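Local structure of haloacid dehalogenase-like hydrolase (2RBK) at residues P152-E157 against I171-P176; E205-G210 against K256-I261. The protein is a haloacid dehalogenase-like hydrolase that probably acts as a magnesium-dependent phosphatase and binds a vanadium oxyanion that mimics the phosphoryl group in flight. One frame throughout, in Å; residues are numbered along the deposited sequence.

Interaction 1: P152-E157 against I171-P176; sequences PFITEE and IGRWYP. With VN4 (oxido(dioxo)vanadium), chain C.
I154 and R173 join two backbones that keep their distance: the nearest CA atoms across the contact, those of T155 and P176, are 7.9 Å apart, and one long side chain spans the gap. R173 sets its CG anti to the carbonyl carbon (chi1 -51°) and then runs extended to NE, delivering the guanidinium end-on to the backbone carbonyl of I154. NH1 reaches I154 O at 2.9 Å, nearly along the C=O axis. NH2 reaches the same I154 O at 3.0 Å from above the carbonyl plane. Since the oxygen lies in the guanidinium plane, this double grip fixes the rotation of the group. NH1 also makes a weak bond of 3.2 Å to P176 O, tying the arginine back to its own loop, and NH2 forms a salt bridge with E159. CG of E156 lies over one guanidinium face, toward its rim, 4.1 Å from R173 NE, while the carboxylate stays apart; I154 runs across the arginine at about a right angle. A leucine in place of R173 would probably leave I154 O without both donors and E159 without its countercharge. The residue after R173 belongs to the active site: the ring of W174 presents a face to the oxidovanadium group, with the water bound to vanadium lying 3.0 Å above the ring centre. T155 N-caps helix 156-162 through E158 N, I154 packs on F96 of helix 87-100, and the other segment leads out of strand 170-172, the antiparallel partner of strand 180-182.

Interaction 2: E205-G210 against K256-I261; sequences ETMSFG and KHFGII
M207 meets F258 and I260 through the end of its side chain, a compact example of how a methionine on a strand packs against a helix end. Its CG stands anti to the backbone N (chi1 -177°), the chain stays straight to SD, and a bend at chi3 (-74°) turns the methyl group onto the phenylalanine. CE lies over one face of the F258 ring, 4.0 Å from the centroid and 28° off the normal, which makes a CH-pi contact. The methyl sits nearer the root of the ring than its far end, with CE 3.6 Å from F258 CG. The sulfur follows obliquely, SD being 4.9 Å from the F258 centroid, so the pair is also a Met-aromatic contact. On the opposite face of the same ring lies H257, its CD2 3.5 Å above the ring centre, and F258 is thereby held between a methyl group and an imidazole. I260 comes at the methionine tip to tip, with its CD1 3.9 Å from M207 CE. F258 and I260 both turn toward the strand across a helix end where G259, at positive phi, forms a Schellman motif, its N bonded to K256 O at 3.0 Å. Around this buried cluster, I224 touches both M207 and F258, and Y241 meets F258 edge-to-face. This is helix-on-sheet packing in the Rossmann-like core of the HAD fold, where the C-terminal helix 250-258 closes over the interior strand 206-210, itself flanked by strands 4-7 and 224-227.

The two contacts follow one another along the chain and lie on opposite sides of its centre, their own centres 29 Å apart and their nearest atoms about 9 Å apart without touching. Each relates to the active site through a neighbouring residue. Interaction 1 belongs to the cap side, as expected for the inserted cap of Cof-type HAD enzymes: W174 lines the oxidovanadium pocket, and the side chain of R173 is about 9 Å from the bound magnesium ion. Interaction 2 packs the end of helix 250-258 on strand 206-210 in the core domain. That strand runs past M207 to G210, directly before the magnesium ligand D211; D8 and D10 complete the protein's share of the site.

Interaction 1: P152-E157 against I171-P176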
loop_
_atom_site.group_PDB
_atom_site.type_symbol
_atom_site.label_atom_id
_atom_site.label_comp_id
_atom_site.label_asym_id
_atom_site.label_seq_id
_atom_site.Cartn_x
_atom_site.Cartn_y
_atom_site.Cartn_z
ATOM N N PRO A 152 -7.441 11.327 -2.315
ATOM C CA PRO A 152 -8.409 12.290 -1.788
ATOM C C PRO A 152 -8.813 11.966 -0.363
ATOM O O PRO A 152 -8.998 10.820 0.027
ATOM C CB PRO A 152 -9.636 12.111 -2.744
ATOM C CG PRO A 152 -9.523 10.673 -3.135
ATOM C CD PRO A 152 -8.062 10.419 -3.319
ATOM N N PHE A 153 -8.969 13.043 0.449
ATOM C CA PHE A 153 -9.371 12.913 1.837
ATOM C C PHE A 153 -10.895 13.008 1.856
ATOM O O PHE A 153 -11.515 14.008 2.238
ATOM C CB PHE A 153 -8.692 13.997 2.695
ATOM C CG PHE A 153 -7.264 13.645 2.972
ATOM C CD1 PHE A 153 -6.358 13.728 1.912
ATOM C CD2 PHE A 153 -6.744 13.190 4.175
ATOM C CE1 PHE A 153 -5.038 13.403 2.107
ATOM C CE2 PHE A 153 -5.408 12.866 4.385
ATOM C CZ PHE A 153 -4.543 12.939 3.298
ATOM N N ILE A 154 -11.548 11.923 1.368
ATOM C CA ILE A 154 -13.026 11.833 1.226
ATOM C C ILE A 154 -13.553 10.713 2.072
ATOM O O ILE A 154 -12.904 9.688 2.236
ATOM C CB ILE A 154 -13.409 11.623 -0.259
ATOM C CG1 ILE A 154 -12.730 10.421 -0.923
ATOM C CG2 ILE A 154 -13.142 12.954 -0.983
ATOM C CD1 ILE A 154 -13.218 10.171 -2.324
ATOM N N THR A 155 -14.775 10.934 2.589
ATOM C CA THR A 155 -15.499 9.891 3.291
ATOM C C THR A 155 -16.018 8.846 2.293
ATOM O O THR A 155 -16.023 9.098 1.100
ATOM C CB THR A 155 -16.716 10.459 4.056
ATOM O OG1 THR A 155 -17.625 11.008 3.061
ATOM C CG2 THR A 155 -16.424 11.556 5.041
ATOM N N GLU A 156 -16.583 7.728 2.818
ATOM C CA GLU A 156 -17.249 6.715 1.951
ATOM C C GLU A 156 -18.434 7.346 1.233
ATOM O O GLU A 156 -18.664 7.054 0.058
ATOM C CB GLU A 156 -17.577 5.527 2.827
ATOM C CG GLU A 156 -16.356 4.774 3.358
ATOM C CD GLU A 156 -16.807 3.431 3.903
ATOM O OE1 GLU A 156 -17.361 2.626 3.125
ATOM O OE2 GLU A 156 -16.583 3.168 5.085
ATOM N N GLU A 157 -19.219 8.219 1.932
ATOM C CA GLU A 157 -20.347 8.896 1.282
ATOM C C GLU A 157 -19.833 9.745 0.122
ATOM O O GLU A 157 -20.374 9.736 -0.972
ATOM C CB GLU A 157 -21.088 9.725 2.338
ATOM C CG GLU A 157 -22.106 10.738 1.929
ATOM C CD GLU A 157 -22.783 11.238 3.187
ATOM O OE1 GLU A 157 -23.952 10.987 3.435
ATOM O OE2 GLU A 157 -22.072 11.910 3.985
ATOM N N ILE A 171 -10.233 2.065 -6.339
ATOM C CA ILE A 171 -10.251 2.851 -5.144
ATOM C C ILE A 171 -10.061 1.933 -3.968
ATOM O O ILE A 171 -10.822 0.957 -3.849
ATOM C CB ILE A 171 -11.540 3.674 -4.966
ATOM C CG1 ILE A 171 -11.973 4.426 -6.218
ATOM C CG2 ILE A 171 -11.293 4.571 -3.765
ATOM C CD1 ILE A 171 -13.470 4.644 -6.207
ATOM N N GLY A 172 -9.038 2.198 -3.130
ATOM C CA GLY A 172 -8.823 1.376 -1.954
ATOM C C GLY A 172 -8.547 2.182 -0.713
ATOM O O GLY A 172 -8.034 3.293 -0.850
ATOM N N ARG A 173 -8.765 1.660 0.452
ATOM C CA ARG A 173 -8.306 2.354 1.702
ATOM C C ARG A 173 -7.437 1.446 2.612
ATOM O O ARG A 173 -7.679 0.261 2.815
ATOM C CB ARG A 173 -9.425 2.844 2.581
ATOM C CG ARG A 173 -10.506 3.667 1.987
ATOM C CD ARG A 173 -11.593 4.284 2.870
ATOM N NE ARG A 173 -12.468 5.051 1.955
ATOM C CZ ARG A 173 -12.645 6.315 2.008
ATOM N NH1 ARG A 173 -12.102 7.020 3.000
ATOM N NH2 ARG A 173 -13.398 6.968 1.120
ATOM N N TRP A 174 -6.372 2.064 3.206
ATOM C CA TRP A 174 -5.586 1.546 4.274
ATOM C C TRP A 174 -5.672 2.252 5.606
ATOM O O TRP A 174 -5.177 1.837 6.589
ATOM C CB TRP A 174 -4.111 1.419 3.869
ATOM C CG TRP A 174 -3.391 2.613 3.336
ATOM C CD1 TRP A 174 -3.385 3.075 2.022
ATOM C CD2 TRP A 174 -2.538 3.515 4.061
ATOM N NE1 TRP A 174 -2.617 4.156 1.899
ATOM C CE2 TRP A 174 -2.058 4.461 3.108
ATOM C CE3 TRP A 174 -2.108 3.617 5.368
ATOM C CZ2 TRP A 174 -1.185 5.511 3.410
ATOM C CZ3 TRP A 174 -1.239 4.640 5.695
ATOM C CH2 TRP A 174 -0.802 5.537 4.742
ATOM N N TYR A 175 -6.400 3.363 5.556
ATOM C CA TYR A 175 -6.631 4.172 6.727
ATOM C C TYR A 175 -8.006 4.850 6.581
ATOM O O TYR A 175 -8.283 5.194 5.395
ATOM C CB TYR A 175 -5.519 5.215 6.937
ATOM C CG TYR A 175 -5.521 5.894 8.268
ATOM C CD1 TYR A 175 -4.947 5.255 9.372
ATOM C CD2 TYR A 175 -6.090 7.147 8.456
ATOM C CE1 TYR A 175 -4.937 5.858 10.616
ATOM C CE2 TYR A 175 -6.088 7.748 9.681
ATOM C CZ TYR A 175 -5.498 7.097 10.757
ATOM O OH TYR A 175 -5.527 7.723 11.973
ATOM N N PRO A 176 -8.827 5.035 7.574
ATOM C CA PRO A 176 -10.200 5.530 7.253
ATOM C C PRO A 176 -10.317 6.950 6.726
ATOM O O PRO A 176 -11.298 7.460 6.104
ATOM C CB PRO A 176 -10.903 5.323 8.624
ATOM C CG PRO A 176 -10.016 4.418 9.387
ATOM C CD PRO A 176 -8.572 4.701 9.002
HETATM V V VN4 C . -0.213 -0.150 3.494
HETATM O O1 VN4 C . 1.441 -0.023 3.622
HETATM O O2 VN4 C . -1.228 -0.127 4.932
HETATM O O3 VN4 C . -1.181 0.310 2.002
HETATM O O HOH W 1 0.012 1.962 3.453
#

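Interaction 2: E205-G210 against K256-I261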
loop_
_atom_site.group_PDB
_atom_site.type_symbol
_atom_site.label_atom_id
_atom_site.label_comp_id
_atom_site.label_asym_id
_atom_site.label_seq_id
_atom_site.Cartn_x
_atom_site.Cartn_y
_atom_site.Cartn_z
ATOM N N GLU A 205 2.904 -20.255 -5.110
ATOM C CA GLU A 205 4.068 -20.159 -4.234
ATOM C C GLU A 205 4.129 -18.830 -3.502
ATOM O O GLU A 205 5.193 -18.415 -3.029
ATOM C CB GLU A 205 5.330 -20.389 -5.068
ATOM C CG GLU A 205 5.420 -21.727 -5.764
ATOM C CD GLU A 205 6.525 -21.835 -6.823
ATOM O OE1 GLU A 205 7.087 -22.956 -6.939
ATOM O OE2 GLU A 205 6.887 -20.863 -7.591
ATOM N N THR A 206 3.003 -18.100 -3.406
ATOM C CA THR A 206 2.968 -16.774 -2.807
ATOM C C THR A 206 2.242 -16.760 -1.466
ATOM O O THR A 206 1.301 -17.537 -1.240
ATOM C CB THR A 206 2.289 -15.768 -3.744
ATOM O OG1 THR A 206 0.931 -16.126 -4.002
ATOM C CG2 THR A 206 3.056 -15.659 -5.058
ATOM N N MET A 207 2.619 -15.818 -0.619
ATOM C CA MET A 207 1.956 -15.559 0.646
ATOM C C MET A 207 1.894 -14.051 0.835
ATOM O O MET A 207 2.910 -13.363 0.649
ATOM C CB MET A 207 2.731 -16.201 1.793
ATOM C CG MET A 207 2.074 -16.059 3.174
ATOM S SD MET A 207 2.974 -16.913 4.477
ATOM C CE MET A 207 2.558 -18.612 4.079
ATOM N N SER A 208 0.745 -13.541 1.243
ATOM C CA SER A 208 0.572 -12.104 1.475
ATOM C C SER A 208 0.116 -11.867 2.918
ATOM O O SER A 208 -0.475 -12.747 3.564
ATOM C CB SER A 208 -0.423 -11.520 0.484
ATOM O OG SER A 208 -1.688 -12.112 0.666
ATOM N N PHE A 209 0.396 -10.655 3.410
ATOM C CA PHE A 209 0.142 -10.223 4.761
ATOM C C PHE A 209 -0.461 -8.835 4.732
ATOM O O PHE A 209 0.142 -7.940 4.130
ATOM C CB PHE A 209 1.423 -10.185 5.590
ATOM C CG PHE A 209 2.194 -11.485 5.680
ATOM C CD1 PHE A 209 2.978 -11.923 4.625
ATOM C CD2 PHE A 209 2.168 -12.253 6.828
ATOM C CE1 PHE A 209 3.713 -13.074 4.714
ATOM C CE2 PHE A 209 2.895 -13.432 6.913
ATOM C CZ PHE A 209 3.684 -13.849 5.862
ATOM N N GLY A 210 -1.586 -8.633 5.423
ATOM C CA GLY A 210 -2.196 -7.305 5.424
ATOM C C GLY A 210 -3.160 -7.118 6.546
ATOM O O GLY A 210 -3.563 -8.047 7.255
ATOM N N LYS A 256 6.084 -18.719 11.466
ATOM C CA LYS A 256 6.383 -19.980 12.164
ATOM C C LYS A 256 5.276 -21.019 11.903
ATOM O O LYS A 256 5.557 -22.188 11.676
ATOM C CB LYS A 256 6.594 -19.758 13.656
ATOM C CG LYS A 256 7.883 -19.045 13.968
ATOM C CD LYS A 256 7.999 -18.639 15.434
ATOM C CE LYS A 256 9.373 -18.041 15.782
ATOM N NZ LYS A 256 9.513 -17.807 17.299
ATOM N N HIS A 257 4.029 -20.594 11.982
ATOM C CA HIS A 257 2.909 -21.503 11.772
ATOM C C HIS A 257 2.965 -22.229 10.453
ATOM O O HIS A 257 2.648 -23.418 10.353
ATOM C CB HIS A 257 1.597 -20.697 11.873
ATOM C CG HIS A 257 0.416 -21.479 11.355
ATOM N ND1 HIS A 257 -0.112 -22.554 12.052
ATOM C CD2 HIS A 257 -0.252 -21.404 10.185
ATOM C CE1 HIS A 257 -1.116 -23.062 11.307
ATOM N NE2 HIS A 257 -1.191 -22.395 10.193
ATOM N N PHE A 258 3.361 -21.507 9.390
ATOM C CA PHE A 258 3.442 -22.103 8.071
ATOM C C PHE A 258 4.761 -22.827 7.803
ATOM O O PHE A 258 4.928 -23.473 6.780
ATOM C CB PHE A 258 3.145 -21.054 6.990
ATOM C CG PHE A 258 1.712 -20.637 6.961
ATOM C CD1 PHE A 258 1.297 -19.363 7.407
ATOM C CD2 PHE A 258 0.754 -21.508 6.509
ATOM C CE1 PHE A 258 -0.035 -19.040 7.395
ATOM C CE2 PHE A 258 -0.566 -21.156 6.457
ATOM C CZ PHE A 258 -0.964 -19.933 6.912
ATOM N N GLY A 259 5.727 -22.715 8.684
ATOM C CA GLY A 259 7.034 -23.290 8.482
ATOM C C GLY A 259 7.905 -22.494 7.535
ATOM O O GLY A 259 8.894 -23.041 6.988
ATOM N N ILE A 260 7.573 -21.256 7.293
ATOM C CA ILE A 260 8.427 -20.367 6.498
ATOM C C ILE A 260 9.784 -20.250 7.181
ATOM O O ILE A 260 10.840 -20.217 6.543
ATOM C CB ILE A 260 7.766 -18.975 6.303
ATOM C CG1 ILE A 260 6.370 -19.013 5.654
ATOM C CG2 ILE A 260 8.693 -18.033 5.567
ATOM C CD1 ILE A 260 6.368 -19.612 4.288
ATOM N N ILE A 261 9.717 -20.171 8.512
ATOM C CA ILE A 261 10.850 -20.126 9.412
ATOM C C ILE A 261 10.555 -21.077 10.550
ATOM O O ILE A 261 9.452 -21.672 10.627
ATOM C CB ILE A 261 11.094 -18.688 9.953
ATOM C CG1 ILE A 261 9.967 -18.202 10.801
ATOM C CG2 ILE A 261 11.344 -17.687 8.822
ATOM C CD1 ILE A 261 10.092 -16.854 11.441
ATOM O OXT ILE A 261 11.498 -21.297 11.379
#